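Local coordinates for protein trans-2-enoyl-CoA reductase [NADH] (Treponema denticola ATCC 35405, PDB 4GGO) that reduces the carbon-carbon double bond of trans-2-enoyl-CoA substrates such as crotonyl-CoA with NADH, yielding saturated acyl-CoAs for fatty acid biosynthesis, at residues 275-280 and 312-317; 228-233 and 321-326; 29-34 and 62-67. All coordinates share one frame; numbering follows the deposited sequence.

Interaction 1: residues 275-280 and 312-317; sequences SVNKGL and IEQITR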
loop_
_atom_site.group_PDB
_atom_site.type_symbol
_atom_site.label_atom_id
_atom_site.label_comp_id
_atom_site.label_asym_id
_atom_site.label_seq_id
_atom_site.Cartn_x
_atom_site.Cartn_y
_atom_site.Cartn_z
ATOM N N SER A 275 -4.020 10.408 1.969
ATOM C CA SER A 275 -3.435 10.411 0.636
ATOM C C SER A 275 -4.154 9.395 -0.237
ATOM O O SER A 275 -4.080 8.189 0.008
ATOM C CB SER A 275 -1.940 10.091 0.696
ATOM O OG SER A 275 -1.362 10.140 -0.598
ATOM N N VAL A 276 -4.864 9.886 -1.246
ATOM C CA VAL A 276 -5.575 9.012 -2.164
ATOM C C VAL A 276 -4.635 8.586 -3.282
ATOM O O VAL A 276 -4.205 9.408 -4.092
ATOM C CB VAL A 276 -6.815 9.697 -2.764
ATOM C CG1 VAL A 276 -7.678 8.676 -3.492
ATOM C CG2 VAL A 276 -7.616 10.385 -1.671
ATOM N N ASN A 277 -4.310 7.299 -3.311
ATOM C CA ASN A 277 -3.378 6.766 -4.295
ATOM C C ASN A 277 -4.096 6.112 -5.471
ATOM O O ASN A 277 -5.322 5.992 -5.471
ATOM C CB ASN A 277 -2.423 5.771 -3.635
ATOM C CG ASN A 277 -1.579 6.408 -2.543
ATOM O OD1 ASN A 277 -1.773 7.572 -2.188
ATOM N ND2 ASN A 277 -0.641 5.640 -2.000
ATOM N N LYS A 278 -3.328 5.690 -6.471
ATOM C CA LYS A 278 -3.905 5.065 -7.656
ATOM C C LYS A 278 -4.294 3.616 -7.385
ATOM O O LYS A 278 -3.906 3.035 -6.371
ATOM C CB LYS A 278 -2.933 5.130 -8.837
ATOM C CG LYS A 278 -1.807 4.108 -8.780
ATOM C CD LYS A 278 -0.887 4.229 -9.988
ATOM C CE LYS A 278 -1.589 3.827 -11.277
ATOM N NZ LYS A 278 -1.868 2.363 -11.324
ATOM N N GLY A 279 -5.064 3.038 -8.301
ATOM C CA GLY A 279 -5.473 1.652 -8.183
ATOM C C GLY A 279 -4.344 0.706 -8.528
ATOM O O GLY A 279 -3.519 0.994 -9.396
ATOM N N LEU A 280 -4.306 -0.430 -7.842
ATOM C CA LEU A 280 -3.265 -1.424 -8.059
ATOM C C LEU A 280 -3.779 -2.809 -7.695
ATOM O O LEU A 280 -4.798 -2.941 -7.015
ATOM C CB LEU A 280 -2.024 -1.105 -7.220
ATOM C CG LEU A 280 -2.074 -1.492 -5.737
ATOM C CD1 LEU A 280 -0.675 -1.523 -5.144
ATOM C CD2 LEU A 280 -2.962 -0.548 -4.938
ATOM N N ILE A 312 6.391 2.189 -6.378
ATOM C CA ILE A 312 7.581 3.009 -6.174
ATOM C C ILE A 312 7.534 4.302 -6.994
ATOM O O ILE A 312 8.067 5.328 -6.573
ATOM C CB ILE A 312 8.891 2.215 -6.439
ATOM C CG1 ILE A 312 10.095 2.938 -5.827
ATOM C CG2 ILE A 312 9.088 1.950 -7.927
ATOM C CD1 ILE A 312 10.039 3.050 -4.318
ATOM N N GLU A 313 6.880 4.260 -8.152
ATOM C CA GLU A 313 6.710 5.464 -8.962
ATOM C C GLU A 313 5.741 6.418 -8.271
ATOM O O GLU A 313 5.986 7.622 -8.194
ATOM C CB GLU A 313 6.205 5.123 -10.367
ATOM C CG GLU A 313 7.228 4.437 -11.262
ATOM C CD GLU A 313 7.339 2.944 -11.003
ATOM O OE1 GLU A 313 6.474 2.393 -10.288
ATOM O OE2 GLU A 313 8.291 2.323 -11.518
ATOM N N GLN A 314 4.645 5.860 -7.765
ATOM C CA GLN A 314 3.637 6.618 -7.033
ATOM C C GLN A 314 4.217 7.351 -5.829
ATOM O O GLN A 314 4.008 8.551 -5.661
ATOM C CB GLN A 314 2.530 5.679 -6.550
ATOM C CG GLN A 314 1.403 5.476 -7.533
ATOM C CD GLN A 314 0.256 6.435 -7.299
ATOM O OE1 GLN A 314 -0.474 6.313 -6.315
ATOM N NE2 GLN A 314 0.090 7.395 -8.202
ATOM N N ILE A 315 4.944 6.620 -4.990
ATOM C CA ILE A 315 5.420 7.163 -3.724
ATOM C C ILE A 315 6.578 8.147 -3.886
ATOM O O ILE A 315 6.640 9.158 -3.185
ATOM C CB ILE A 315 5.789 6.042 -2.735
ATOM C CG1 ILE A 315 4.588 5.117 -2.527
ATOM C CG2 ILE A 315 6.245 6.627 -1.414
ATOM C CD1 ILE A 315 3.309 5.846 -2.173
ATOM N N THR A 316 7.491 7.863 -4.809
ATOM C CA THR A 316 8.555 8.815 -5.108
ATOM C C THR A 316 7.962 10.134 -5.596
ATOM O O THR A 316 8.436 11.206 -5.226
ATOM C CB THR A 316 9.557 8.275 -6.146
ATOM O OG1 THR A 316 8.850 7.756 -7.279
ATOM C CG2 THR A 316 10.420 7.183 -5.538
ATOM N N ARG A 317 6.913 10.053 -6.412
ATOM C CA ARG A 317 6.218 11.255 -6.866
ATOM C C ARG A 317 5.535 11.952 -5.694
ATOM O O ARG A 317 5.516 13.181 -5.616
ATOM C CB ARG A 317 5.198 10.931 -7.964
ATOM C CG ARG A 317 4.380 12.136 -8.412
ATOM C CD ARG A 317 3.842 11.979 -9.831
ATOM N NE ARG A 317 2.775 10.986 -9.933
ATOM C CZ ARG A 317 1.482 11.260 -9.781
ATOM N NH1 ARG A 317 1.091 12.496 -9.508
ATOM N NH2 ARG A 317 0.578 10.296 -9.899
#

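Interaction 2: residues 228-233 and 321-326; sequences ITLAYS and ERLYRK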
loop_
_atom_site.group_PDB
_atom_site.type_symbol
_atom_site.label_atom_id
_atom_site.label_comp_id
_atom_site.label_asym_id
_atom_site.label_seq_id
_atom_site.Cartn_x
_atom_site.Cartn_y
_atom_site.Cartn_z
ATOM N N ILE A 228 4.548 15.361 9.628
ATOM C CA ILE A 228 3.587 14.933 8.620
ATOM C C ILE A 228 3.141 13.502 8.891
ATOM O O ILE A 228 3.970 12.620 9.111
ATOM C CB ILE A 228 4.196 14.989 7.208
ATOM C CG1 ILE A 228 4.602 16.420 6.851
ATOM C CG2 ILE A 228 3.219 14.433 6.182
ATOM C CD1 ILE A 228 5.267 16.542 5.498
ATOM N N THR A 229 1.834 13.270 8.889
ATOM C CA THR A 229 1.325 11.905 8.959
ATOM C C THR A 229 0.269 11.653 7.883
ATOM O O THR A 229 -0.630 12.467 7.673
ATOM C CB THR A 229 0.805 11.532 10.374
ATOM O OG1 THR A 229 0.418 10.152 10.396
ATOM C CG2 THR A 229 -0.377 12.399 10.778
ATOM N N LEU A 230 0.401 10.526 7.191
ATOM C CA LEU A 230 -0.478 10.208 6.074
ATOM C C LEU A 230 -1.107 8.833 6.232
ATOM O O LEU A 230 -0.484 7.911 6.754
ATOM C CB LEU A 230 0.298 10.243 4.755
ATOM C CG LEU A 230 1.179 11.454 4.446
ATOM C CD1 LEU A 230 1.855 11.275 3.095
ATOM C CD2 LEU A 230 0.365 12.730 4.468
ATOM N N ALA A 231 -2.348 8.705 5.776
ATOM C CA ALA A 231 -2.996 7.408 5.668
ATOM C C ALA A 231 -3.427 7.210 4.220
ATOM O O ALA A 231 -4.113 8.057 3.647
ATOM C CB ALA A 231 -4.192 7.321 6.602
ATOM N N TYR A 232 -3.007 6.099 3.627
ATOM C CA TYR A 232 -3.298 5.836 2.224
ATOM C C TYR A 232 -4.718 5.322 2.035
ATOM O O TYR A 232 -5.256 4.617 2.890
ATOM C CB TYR A 232 -2.282 4.855 1.642
ATOM C CG TYR A 232 -0.881 5.419 1.583
ATOM C CD1 TYR A 232 -0.667 6.759 1.287
ATOM C CD2 TYR A 232 0.226 4.619 1.833
ATOM C CE1 TYR A 232 0.609 7.287 1.233
ATOM C CE2 TYR A 232 1.510 5.138 1.782
ATOM C CZ TYR A 232 1.694 6.474 1.481
ATOM O OH TYR A 232 2.964 7.003 1.427
ATOM N N SER A 233 -5.322 5.689 0.909
ATOM C CA SER A 233 -6.695 5.307 0.615
ATOM C C SER A 233 -6.934 5.261 -0.890
ATOM O O SER A 233 -6.005 5.410 -1.680
ATOM C CB SER A 233 -7.670 6.281 1.274
ATOM O OG SER A 233 -9.009 5.880 1.055
ATOM N N GLU A 321 6.779 15.574 -5.173
ATOM C CA GLU A 321 5.831 16.517 -5.760
ATOM C C GLU A 321 4.646 16.873 -4.861
ATOM O O GLU A 321 3.744 17.595 -5.284
ATOM C CB GLU A 321 5.326 15.994 -7.107
ATOM C CG GLU A 321 6.363 16.013 -8.218
ATOM C CD GLU A 321 6.532 17.389 -8.836
ATOM O OE1 GLU A 321 5.919 17.646 -9.895
ATOM O OE2 GLU A 321 7.274 18.215 -8.264
ATOM N N ARG A 322 4.641 16.366 -3.631
ATOM C CA ARG A 322 3.593 16.712 -2.674
ATOM C C ARG A 322 4.171 17.092 -1.313
ATOM O O ARG A 322 3.974 18.207 -0.833
ATOM C CB ARG A 322 2.595 15.562 -2.501
ATOM C CG ARG A 322 1.825 15.178 -3.755
ATOM C CD ARG A 322 0.893 16.291 -4.211
ATOM N NE ARG A 322 -0.025 15.835 -5.251
ATOM C CZ ARG A 322 0.295 15.734 -6.536
ATOM N NH1 ARG A 322 1.513 16.058 -6.944
ATOM N NH2 ARG A 322 -0.603 15.307 -7.415
ATOM N N LEU A 323 4.885 16.155 -0.696
ATOM C CA LEU A 323 5.388 16.343 0.660
ATOM C C LEU A 323 6.573 17.303 0.723
ATOM O O LEU A 323 6.599 18.213 1.552
ATOM C CB LEU A 323 5.775 14.996 1.277
ATOM C CG LEU A 323 4.689 13.918 1.300
ATOM C CD1 LEU A 323 5.206 12.654 1.971
ATOM C CD2 LEU A 323 3.437 14.429 1.996
ATOM N N TYR A 324 7.552 17.098 -0.151
ATOM C CA TYR A 324 8.783 17.882 -0.100
ATOM C C TYR A 324 9.042 18.609 -1.415
ATOM O O TYR A 324 9.870 18.186 -2.222
ATOM C CB TYR A 324 9.963 16.988 0.290
ATOM C CG TYR A 324 9.698 16.197 1.551
ATOM C CD1 TYR A 324 9.847 16.778 2.803
ATOM C CD2 TYR A 324 9.280 14.873 1.489
ATOM C CE1 TYR A 324 9.594 16.062 3.959
ATOM C CE2 TYR A 324 9.023 14.149 2.639
ATOM C CZ TYR A 324 9.183 14.748 3.871
ATOM O OH TYR A 324 8.931 14.030 5.017
ATOM N N ARG A 325 8.319 19.707 -1.613
ATOM C CA ARG A 325 8.416 20.502 -2.832
ATOM C C ARG A 325 9.277 21.741 -2.625
ATOM O O ARG A 325 9.464 22.202 -1.499
ATOM C CB ARG A 325 7.024 20.937 -3.286
ATOM C CG ARG A 325 6.090 19.797 -3.635
ATOM C CD ARG A 325 4.651 20.272 -3.639
ATOM N NE ARG A 325 4.457 21.438 -4.495
ATOM C CZ ARG A 325 4.081 21.374 -5.768
ATOM N NH1 ARG A 325 3.856 20.197 -6.335
ATOM N NH2 ARG A 325 3.928 22.487 -6.474
ATOM N N LYS A 326 9.781 22.288 -3.725
ATOM C CA LYS A 326 10.596 23.496 -3.679
ATOM C C LYS A 326 9.779 24.719 -3.264
ATOM O O LYS A 326 10.330 25.691 -2.752
ATOM C CB LYS A 326 11.264 23.744 -5.034
ATOM C CG LYS A 326 12.120 22.586 -5.530
ATOM C CD LYS A 326 12.713 22.887 -6.899
ATOM C CE LYS A 326 13.311 21.641 -7.537
ATOM N NZ LYS A 326 14.429 21.072 -6.738
#

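Interaction 3: residues 29-34 and 62-67; sequences EDQIEY and YGLASR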
loop_
_atom_site.group_PDB
_atom_site.type_symbol
_atom_site.label_atom_id
_atom_site.label_comp_id
_atom_site.label_asym_id
_atom_site.label_seq_id
_atom_site.Cartn_x
_atom_site.Cartn_y
_atom_site.Cartn_z
ATOM N N GLU A 29 15.348 -4.562 -4.324
ATOM C CA GLU A 29 16.522 -3.933 -4.922
ATOM C C GLU A 29 16.171 -3.083 -6.140
ATOM O O GLU A 29 16.741 -2.011 -6.337
ATOM C CB GLU A 29 17.567 -4.986 -5.298
ATOM C CG GLU A 29 18.312 -5.569 -4.109
ATOM C CD GLU A 29 19.288 -6.658 -4.507
ATOM O OE1 GLU A 29 19.062 -7.311 -5.547
ATOM O OE2 GLU A 29 20.284 -6.860 -3.779
ATOM N N ASP A 30 15.235 -3.566 -6.955
ATOM C CA ASP A 30 14.799 -2.823 -8.134
ATOM C C ASP A 30 14.132 -1.508 -7.745
ATOM O O ASP A 30 14.293 -0.497 -8.429
ATOM C CB ASP A 30 13.847 -3.659 -8.994
ATOM C CG ASP A 30 14.557 -4.775 -9.736
ATOM O OD1 ASP A 30 15.806 -4.784 -9.748
ATOM O OD2 ASP A 30 13.864 -5.638 -10.316
ATOM N N GLN A 31 13.385 -1.525 -6.646
ATOM C CA GLN A 31 12.729 -0.317 -6.161
ATOM C C GLN A 31 13.759 0.673 -5.631
ATOM O O GLN A 31 13.623 1.882 -5.816
ATOM C CB GLN A 31 11.704 -0.647 -5.076
ATOM C CG GLN A 31 10.501 -1.435 -5.576
ATOM C CD GLN A 31 9.480 -1.692 -4.485
ATOM O OE1 GLN A 31 9.002 -0.762 -3.834
ATOM N NE2 GLN A 31 9.145 -2.961 -4.273
ATOM N N ILE A 32 14.788 0.149 -4.971
ATOM C CA ILE A 32 15.877 0.976 -4.466
ATOM C C ILE A 32 16.625 1.634 -5.621
ATOM O O ILE A 32 16.928 2.826 -5.574
ATOM C CB ILE A 32 16.866 0.154 -3.614
ATOM C CG1 ILE A 32 16.165 -0.398 -2.373
ATOM C CG2 ILE A 32 18.060 1.004 -3.205
ATOM C CD1 ILE A 32 17.015 -1.351 -1.567
ATOM N N GLU A 33 16.909 0.853 -6.659
ATOM C CA GLU A 33 17.619 1.370 -7.826
ATOM C C GLU A 33 16.826 2.473 -8.519
ATOM O O GLU A 33 17.396 3.473 -8.956
ATOM C CB GLU A 33 17.946 0.248 -8.815
ATOM C CG GLU A 33 18.690 0.728 -10.057
ATOM C CD GLU A 33 19.022 -0.396 -11.020
ATOM O OE1 GLU A 33 18.812 -1.574 -10.662
ATOM O OE2 GLU A 33 19.493 -0.100 -12.140
ATOM N N TYR A 34 15.511 2.294 -8.616
ATOM C CA TYR A 34 14.661 3.315 -9.215
ATOM C C TYR A 34 14.678 4.585 -8.379
ATOM O O TYR A 34 14.794 5.689 -8.912
ATOM C CB TYR A 34 13.217 2.826 -9.372
ATOM C CG TYR A 34 12.296 3.896 -9.921
ATOM C CD1 TYR A 34 12.179 4.099 -11.291
ATOM C CD2 TYR A 34 11.556 4.712 -9.072
ATOM C CE1 TYR A 34 11.348 5.080 -11.798
ATOM C CE2 TYR A 34 10.723 5.696 -9.573
ATOM C CZ TYR A 34 10.622 5.874 -10.936
ATOM O OH TYR A 34 9.794 6.851 -11.439
ATOM N N TYR A 62 2.512 0.123 -0.935
ATOM C CA TYR A 62 2.791 1.539 -0.729
ATOM C C TYR A 62 3.623 1.785 0.525
ATOM O O TYR A 62 4.398 2.740 0.586
ATOM C CB TYR A 62 1.481 2.329 -0.670
ATOM C CG TYR A 62 0.791 2.460 -2.012
ATOM C CD1 TYR A 62 1.509 2.808 -3.151
ATOM C CD2 TYR A 62 -0.573 2.226 -2.143
ATOM C CE1 TYR A 62 0.886 2.931 -4.381
ATOM C CE2 TYR A 62 -1.204 2.344 -3.370
ATOM C CZ TYR A 62 -0.470 2.695 -4.485
ATOM O OH TYR A 62 -1.091 2.814 -5.707
ATOM N N GLY A 63 3.459 0.922 1.522
ATOM C CA GLY A 63 4.233 1.028 2.745
ATOM C C GLY A 63 5.709 0.792 2.494
ATOM O O GLY A 63 6.553 1.585 2.907
ATOM N N LEU A 64 6.017 -0.304 1.807
ATOM C CA LEU A 64 7.393 -0.635 1.449
ATOM C C LEU A 64 8.030 0.459 0.593
ATOM O O LEU A 64 9.180 0.841 0.811
ATOM C CB LEU A 64 7.439 -1.972 0.704
ATOM C CG LEU A 64 8.787 -2.408 0.129
ATOM C CD1 LEU A 64 9.829 -2.543 1.228
ATOM C CD2 LEU A 64 8.642 -3.710 -0.646
ATOM N N ALA A 65 7.275 0.961 -0.378
ATOM C CA ALA A 65 7.770 2.014 -1.257
ATOM C C ALA A 65 8.018 3.306 -0.483
ATOM O O ALA A 65 8.920 4.075 -0.814
ATOM C CB ALA A 65 6.795 2.252 -2.403
ATOM N N SER A 66 7.215 3.531 0.552
ATOM C CA SER A 66 7.351 4.715 1.392
ATOM C C SER A 66 8.629 4.665 2.221
ATOM O O SER A 66 9.299 5.680 2.410
ATOM C CB SER A 66 6.137 4.865 2.309
ATOM O OG SER A 66 4.937 4.929 1.557
ATOM N N ARG A 67 8.962 3.477 2.717
ATOM C CA ARG A 67 10.170 3.306 3.511
ATOM C C ARG A 67 11.400 3.410 2.618
ATOM O O ARG A 67 12.383 4.062 2.972
ATOM C CB ARG A 67 10.152 1.963 4.246
ATOM C CG ARG A 67 11.058 1.926 5.467
ATOM C CD ARG A 67 11.101 0.545 6.104
ATOM N NE ARG A 67 11.958 0.532 7.286
ATOM C CZ ARG A 67 12.251 -0.558 7.991
ATOM N NH1 ARG A 67 11.759 -1.736 7.634
ATOM N NH2 ARG A 67 13.040 -0.466 9.052
#

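Interaction 1: residues 275-280 and 312-317
A side-chain amide of helix 311-323 docks here, deep in the chain, on the backbone that runs out of strand 270-276. Gln314 OE1 accepts the backbone N-H of Lys278, with Gln314 OE1 and Lys278 N 2.9 Å apart and an almost straight angle of 171° at the hydrogen. The donor stands above the plane of the Gln314 carbonyl rather than on a lone pair. Gln314 NE2 bonds to Ile340 O and Glu309 OE1, so both ends of the amide are held and its rotation is fixed. The amide also lies against hydrocarbon: Gln314 CD is 3.4 Å from Lys278 CG, and Gln314 OE1 is 3.4 Å from Asn277 CB.

In this parallel Rossmann-type sheet the segment 275-280 leaves the C-terminal end of its strand, where the cofactor site is built; Leu280 binds NAD(+), and Tyr62, another NAD(+)-binding residue, bonds through its hydroxyl to Lys278 O. With CG wedged between the backbone N and the carbonyl carbon (chi1 78°), the Lys278 chain crosses the Gln314 side chain at a slant, then bends at its last two torsions away from the helix. Its NZ meets Gly279 O at 2.9 Å, nearly head-on to the carbonyl.

Interaction 2: residues 228-233 and 321-326
The phenol of Tyr324 meets Ile228 through its hydroxyl end, with Tyr324 OH 4.5 Å from Ile228 CD1, a loose touch at the margin of a leucine and isoleucine cluster. On the same segment two guanidinium groups are turned edge-on to one carbonyl. Arg325 has the Glu321 carbonyl carbon at its edge, in plane, and Arg325 NH1 gives Glu321 O a bond of 2.8 Å. Arg322 NH1 reaches Glu321 O at 3.2 Å from the opposite face of the carbonyl plane, so the oxygen is gripped from above and below where the helix widens into a pi-type turn.

This is the packing of a helix end on an inner strand of a Rossmann-type parallel sheet. Segment 228-233 belongs to strand 227-233, flanked by strands 141-146 and 270-276; the other segment carries the last turn of helix 311-323 and the exit from it. Tyr324 is the first residue to leave helical backbone angles. Before it, Leu323 drops its isobutyl group onto the strand, where Ile228 and Leu230, two residues apart, project from the same side of the sheet. Leu318 of the preceding turns also packs on Leu230.

Ile228 offers its CG2 branch, 4.2 Å from Leu323 CD2. Leu230 CG lies beside the backbone N (chi1 -49°), which sends Leu230 CD1 tip to tip against Leu323, 3.7 Å from Leu323 CD2 and 3.8 Å from Leu323 CD1.

Interaction 3: residues 29-34 and 62-67
Tyr62 O, in the turn of helix 61-74 that leads up to Leu64 and Ala65, the residues touched by Gln31, accepts the backbone amide of Ser66 with Tyr62 O and Ser66 N 2.9 Å apart. Ser66 OG also donates to this oxygen, over a separation so short that its exact length is doubtful. Ser66 OG has a further hydrogen-bond partner in Tyr232 OH, which ties this side of the helix to strand 227-233.

Across the contact, Gln31 of helix 21-38 is the one residue of its segment that touches the other. Its CG lies beside the backbone N (chi1 -67°) and the chain is extended beyond it (chi2 -178°), which carries the amide straight over to helix 61-74. There the amide is divided between two neighbours. Gln31 OE1 sits over the backbone of Ala65, 4.0 Å from both Ala65 CA and Ala65 CB, while Gln31 NE2 touches Leu64 CD2 at 3.7 Å. The CB of Leu64 does not point straight at the other helix; the branching at its far end brings CD2 up to the amide obliquely.

Helix 61-74 begins within the Gly57-Tyr62 segment that binds NAD(+), the classical position of the first Rossmann helix after strand 52-56, and helix 21-38 covers it on one side. One turn further along, Ile68 takes up both Gln31 and Ile32. Helix 311-323 meets the same helix, with Ile315 on Ala65.

A polar group thus packs here on hydrocarbon. The amide's NE2 is drawn back to its own helix by a weak bond to Gly27 O, and nothing directional fastens Gln31 to Leu64 or Ala65, so between these two segments the contact rests on van der Waals packing of the amide.

From the N terminus, interaction 3 closes first: helix 21-38 packs on helix 61-74, with strand 52-56 and the start of the NAD(+)-binding turn in the loop between them. Interaction 2 then closes a long loop from strand 227-233 to the end of helix 311-323, and interaction 1 lies wholly within it, joining the exit of strand 270-276 to an earlier part of the same helix. The two strands are hydrogen-bonded neighbours in the parallel sheet. Tyr232 OH bonds to Ser66 OG and Tyr62 OH to Lys278 O, while Ile315 of helix 311-323 packs on both Tyr232 and Ala65; helix 311-323 thus touches both the sheet and the N-terminal cofactor-binding region.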